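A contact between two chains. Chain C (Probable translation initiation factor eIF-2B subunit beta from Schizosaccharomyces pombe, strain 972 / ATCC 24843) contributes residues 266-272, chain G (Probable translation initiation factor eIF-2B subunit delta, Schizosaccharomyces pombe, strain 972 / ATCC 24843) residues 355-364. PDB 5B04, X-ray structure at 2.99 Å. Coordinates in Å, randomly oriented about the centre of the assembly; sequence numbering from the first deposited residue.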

ATOM      1  N   SER C 266     -11.844  16.867  -6.190  1.00 49.32           N
ATOM      2  CA  SER C 266     -12.057  16.614  -7.608  1.00 49.51           C
ATOM      3  C   SER C 266     -11.531  15.227  -7.954  1.00 49.13           C
ATOM      4  O   SER C 266     -10.775  14.635  -7.183  1.00 59.70           O
ATOM      5  N   ASP C 267     -11.928  14.706  -9.109  1.00 56.06           N
ATOM      6  CA  ASP C 267     -11.532  13.358  -9.511  1.00 47.53           C
ATOM      7  C   ASP C 267     -10.039  13.257  -9.804  1.00 56.63           C
ATOM      8  O   ASP C 267      -9.457  12.175  -9.727  1.00 65.55           O
ATOM      9  N   ALA C 268      -9.424  14.383 -10.144  1.00 58.21           N
ATOM     10  CA  ALA C 268      -7.999  14.406 -10.454  1.00 41.70           C
ATOM     11  C   ALA C 268      -7.158  14.202  -9.199  1.00 55.07           C
ATOM     12  O   ALA C 268      -6.024  13.730  -9.269  1.00 84.42           O
ATOM     13  N   THR C 269      -7.726  14.552  -8.050  1.00 42.66           N
ATOM     14  CA  THR C 269      -6.997  14.527  -6.788  1.00 50.78           C
ATOM     15  C   THR C 269      -6.951  13.126  -6.170  1.00 57.00           C
ATOM     16  O   THR C 269      -6.268  12.906  -5.169  1.00 58.32           O
ATOM     17  N   ILE C 270      -7.667  12.185  -6.778  1.00 43.69           N
ATOM     18  CA  ILE C 270      -7.798  10.830  -6.240  1.00 44.54           C
ATOM     19  C   ILE C 270      -6.454  10.151  -5.968  1.00 52.81           C
ATOM     20  O   ILE C 270      -6.230   9.629  -4.876  1.00 64.49           O
ATOM     21  N   PHE C 271      -5.563  10.169  -6.954  1.00 49.61           N
ATOM     22  CA  PHE C 271      -4.253   9.542  -6.807  1.00 49.61           C
ATOM     23  C   PHE C 271      -3.423  10.236  -5.731  1.00 58.18           C
ATOM     24  O   PHE C 271      -2.716   9.583  -4.963  1.00 60.08           O
ATOM     25  N   ALA C 272      -3.517  11.561  -5.684  1.00 54.68           N
ATOM     26  CA  ALA C 272      -2.679  12.372  -4.806  1.00 42.25           C
ATOM     27  C   ALA C 272      -2.876  12.058  -3.324  1.00 52.03           C
ATOM     28  O   ALA C 272      -1.942  12.174  -2.531  1.00 74.60           O
TER
ATOM     29  N   ARG G 355       0.510  18.631 -13.159  1.00 70.01           N
ATOM     30  CA  ARG G 355      -0.831  18.951 -12.679  1.00 53.67           C
ATOM     31  C   ARG G 355      -1.508  17.767 -11.989  1.00 57.88           C
ATOM     32  O   ARG G 355      -1.136  16.614 -12.205  1.00 51.11           O
ATOM     33  N   ALA G 356      -2.522  18.077 -11.185  1.00 64.90           N
ATOM     34  CA  ALA G 356      -3.107  17.154 -10.208  1.00 53.34           C
ATOM     35  C   ALA G 356      -3.546  15.784 -10.738  1.00 62.97           C
ATOM     36  O   ALA G 356      -3.515  14.802  -9.998  1.00 70.25           O
ATOM     37  N   GLY G 357      -3.965  15.711 -11.996  1.00 45.38           N
ATOM     38  CA  GLY G 357      -4.493  14.465 -12.526  1.00 56.12           C
ATOM     39  C   GLY G 357      -3.524  13.667 -13.377  1.00 64.41           C
ATOM     40  O   GLY G 357      -3.872  12.606 -13.898  1.00 41.53           O
ATOM     41  N   THR G 358      -2.301  14.170 -13.502  1.00 56.43           N
ATOM     42  CA  THR G 358      -1.318  13.614 -14.430  1.00 49.48           C
ATOM     43  C   THR G 358      -0.926  12.166 -14.116  1.00 52.53           C
ATOM     44  O   THR G 358      -0.734  11.362 -15.030  1.00 47.65           O
ATOM     45  N   SER G 359      -0.810  11.834 -12.834  1.00 53.56           N
ATOM     46  CA  SER G 359      -0.449  10.475 -12.434  1.00 49.53           C
ATOM     47  C   SER G 359      -1.516   9.468 -12.845  1.00 51.97           C
ATOM     48  O   SER G 359      -1.201   8.342 -13.229  1.00 48.40           O
ATOM     49  N   LEU G 360      -2.777   9.877 -12.753  1.00 53.34           N
ATOM     50  CA  LEU G 360      -3.887   9.028 -13.167  1.00 49.86           C
ATOM     51  C   LEU G 360      -3.822   8.760 -14.666  1.00 50.75           C
ATOM     52  O   LEU G 360      -4.108   7.651 -15.120  1.00 43.58           O
ATOM     53  N   ILE G 361      -3.441   9.783 -15.427  1.00 49.17           N
ATOM     54  CA  ILE G 361      -3.237   9.639 -16.863  1.00 46.77           C
ATOM     55  C   ILE G 361      -2.164   8.593 -17.137  1.00 48.22           C
ATOM     56  O   ILE G 361      -2.350   7.690 -17.954  1.00 50.38           O
ATOM     57  N   SER G 362      -1.044   8.717 -16.435  1.00 42.12           N
ATOM     58  CA  SER G 362       0.099   7.836 -16.634  1.00 44.08           C
ATOM     59  C   SER G 362      -0.165   6.424 -16.119  1.00 51.19           C
ATOM     60  O   SER G 362       0.334   5.449 -16.680  1.00 58.05           O
ATOM     61  N   LEU G 363      -0.949   6.319 -15.049  1.00 50.84           N
ATOM     62  CA  LEU G 363      -1.252   5.021 -14.454  1.00 49.77           C
ATOM     63  C   LEU G 363      -2.137   4.179 -15.366  1.00 54.35           C
ATOM     64  O   LEU G 363      -1.806   3.034 -15.677  1.00 58.50           O
ATOM     65  N   LEU G 364      -3.263   4.744 -15.791  1.00 47.06           N
ATOM     66  CA  LEU G 364      -4.176   4.036 -16.682  1.00 63.93           C
ATOM     67  C   LEU G 364      -3.552   3.846 -18.059  1.00 59.48           C
ATOM     68  O   LEU G 364      -3.872   2.891 -18.768  1.00 53.12           O
TER

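Two carbonyl oxygens make the closest approach between these two stretches: C:Ala268 O lies 2.8 Å from G:Ala356 O, and since both are acceptors, no hydrogen bond can join them. None crosses elsewhere between these stretches either, so the contact rests on packing. Beside the oxygen pair, two alanines and a glycine come together. C:Ala268 CB, directed sideways, sits 3.7 Å from G:Gly357 CA and 4.3 Å from G:Ala356 CB, the latter pointing toward chain C. The missing side chain of G:Gly357 matters here, because a CB at its ideal position would fall 3.1 Å from C:Ala268 CB, a tight fit.

C:Phe271, pointing toward chain G with chi1 t and chi2 -84°, gives up the largest area to the partner stretch. G:Ser359, chi1 p, also points inward and sets its CB over one face of the ring, 3.8 Å from the centroid and 19° off the normal, a CH-pi contact. Its OG approaches C:Phe271 CD1 to 3.0 Å, while its hydrogen bonding is satisfied elsewhere in the structure. G:Leu363 (t, p) meets the ring at its edge, with CD2 3.9 Å from C:Phe271 CE2.

G:Leu360 (m, t) starts sideways, but its end comes nearer to chain C and spans several residues. Its CG packs 3.8 Å from C:Phe271 CB, while CD1 lies 4.3 Å from C:Ile270 CB (m, t) and reaches C:Asp267 O at 3.4 Å.

Other hydroxyls form hydrogen bonds within their own stretches. C:Ser266 OG (p) and C:Thr269 OG1 (m) share a 2.7 Å hydrogen bond. On chain G, G:Thr358 (m) points away and donates from OG1 to G:Arg355 O at 2.7 Å, across the type I turn that leads into the helix; one turn later G:Ser362 OG (m) donates to G:Thr358 O at 3.0 Å.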

ATOM      1  CB  SER C 266     -11.370  17.684  -8.460  1.00 68.45           C
ATOM      2  OG  SER C 266     -10.000  17.806  -8.120  1.00 81.57           O
ATOM      3  CB  ASP C 267     -12.329  12.909 -10.734  1.00 66.73           C
ATOM      4  CG  ASP C 267     -13.789  12.674 -10.421  1.00 66.36           C
ATOM      5  OD1 ASP C 267     -14.118  11.579  -9.919  1.00 52.51           O
ATOM      6  OD2 ASP C 267     -14.606  13.584 -10.676  1.00 58.13           O
ATOM      7  CB  ALA C 268      -7.628  15.713 -11.134  1.00 48.59           C
ATOM      8  CB  THR C 269      -7.629  15.506  -5.774  1.00 43.50           C
ATOM      9  OG1 THR C 269      -8.127  16.656  -6.468  1.00 56.36           O
ATOM     10  CG2 THR C 269      -6.606  15.951  -4.735  1.00 60.27           C
ATOM     11  CB  ILE C 270      -8.621   9.937  -7.191  1.00 43.78           C
ATOM     12  CG1 ILE C 270     -10.086  10.372  -7.185  1.00 45.54           C
ATOM     13  CG2 ILE C 270      -8.514   8.475  -6.784  1.00 52.87           C
ATOM     14  CD1 ILE C 270     -10.951   9.614  -8.162  1.00 53.88           C
ATOM     15  CB  PHE C 271      -3.499   9.558  -8.140  1.00 49.65           C
ATOM     16  CG  PHE C 271      -2.225   8.751  -8.135  1.00 51.91           C
ATOM     17  CD1 PHE C 271      -1.042   9.293  -7.652  1.00 41.93           C
ATOM     18  CD2 PHE C 271      -2.210   7.457  -8.626  1.00 51.79           C
ATOM     19  CE1 PHE C 271       0.126   8.555  -7.652  1.00 38.17           C
ATOM     20  CE2 PHE C 271      -1.043   6.714  -8.629  1.00 49.46           C
ATOM     21  CZ  PHE C 271       0.126   7.265  -8.141  1.00 42.56           C
ATOM     22  CB  ALA C 272      -2.937  13.849  -5.062  1.00 64.25           C
TER
ATOM     23  CB  ARG G 355      -1.701  19.454 -13.832  1.00 49.90           C
ATOM     24  CG  ARG G 355      -1.287  20.816 -14.372  1.00 62.40           C
ATOM     25  CD  ARG G 355      -1.248  21.867 -13.269  1.00 64.91           C
ATOM     26  NE  ARG G 355      -2.450  21.844 -12.438  1.00 75.93           N
ATOM     27  CZ  ARG G 355      -3.553  22.539 -12.695  1.00 84.92           C
ATOM     28  NH1 ARG G 355      -3.615  23.318 -13.766  1.00 76.99           N
ATOM     29  NH2 ARG G 355      -4.597  22.452 -11.882  1.00 91.82           N
ATOM     30  CB  ALA G 356      -4.289  17.829  -9.529  1.00 76.38           C
ATOM     31  CB  THR G 358      -0.046  14.482 -14.455  1.00 57.65           C
ATOM     32  OG1 THR G 358      -0.410  15.851 -14.674  1.00 50.96           O
ATOM     33  CG2 THR G 358       0.891  14.031 -15.562  1.00 47.65           C
ATOM     34  CB  SER G 359      -0.227  10.398 -10.927  1.00 52.08           C
ATOM     35  OG  SER G 359      -1.381  10.841 -10.238  1.00 51.98           O
ATOM     36  CB  LEU G 360      -5.226   9.666 -12.796  1.00 33.06           C
ATOM     37  CG  LEU G 360      -5.617   9.566 -11.320  1.00 45.07           C
ATOM     38  CD1 LEU G 360      -6.856  10.397 -11.031  1.00 50.69           C
ATOM     39  CD2 LEU G 360      -5.839   8.114 -10.927  1.00 30.02           C
ATOM     40  CB  ILE G 361      -2.819  10.972 -17.519  1.00 48.78           C
ATOM     41  CG1 ILE G 361      -3.854  12.064 -17.243  1.00 46.33           C
ATOM     42  CG2 ILE G 361      -2.611  10.791 -19.015  1.00 44.16           C
ATOM     43  CD1 ILE G 361      -5.168  11.859 -17.962  1.00 52.99           C
ATOM     44  CB  SER G 362       1.335   8.416 -15.949  1.00 45.53           C
ATOM     45  OG  SER G 362       1.524   9.774 -16.308  1.00 49.18           O
ATOM     46  CB  LEU G 363      -1.922   5.197 -13.090  1.00 36.28           C
ATOM     47  CG  LEU G 363      -2.327   3.907 -12.372  1.00 37.06           C
ATOM     48  CD1 LEU G 363      -1.145   2.955 -12.262  1.00 45.32           C
ATOM     49  CD2 LEU G 363      -2.894   4.214 -10.998  1.00 46.41           C
ATOM     50  CB  LEU G 364      -5.508   4.780 -16.802  1.00 61.56           C
ATOM     51  CG  LEU G 364      -6.564   4.457 -15.740  1.00 45.16           C
ATOM     52  CD1 LEU G 364      -6.243   5.133 -14.415  1.00 54.99           C
ATOM     53  CD2 LEU G 364      -7.950   4.846 -16.225  1.00 51.11           C
TER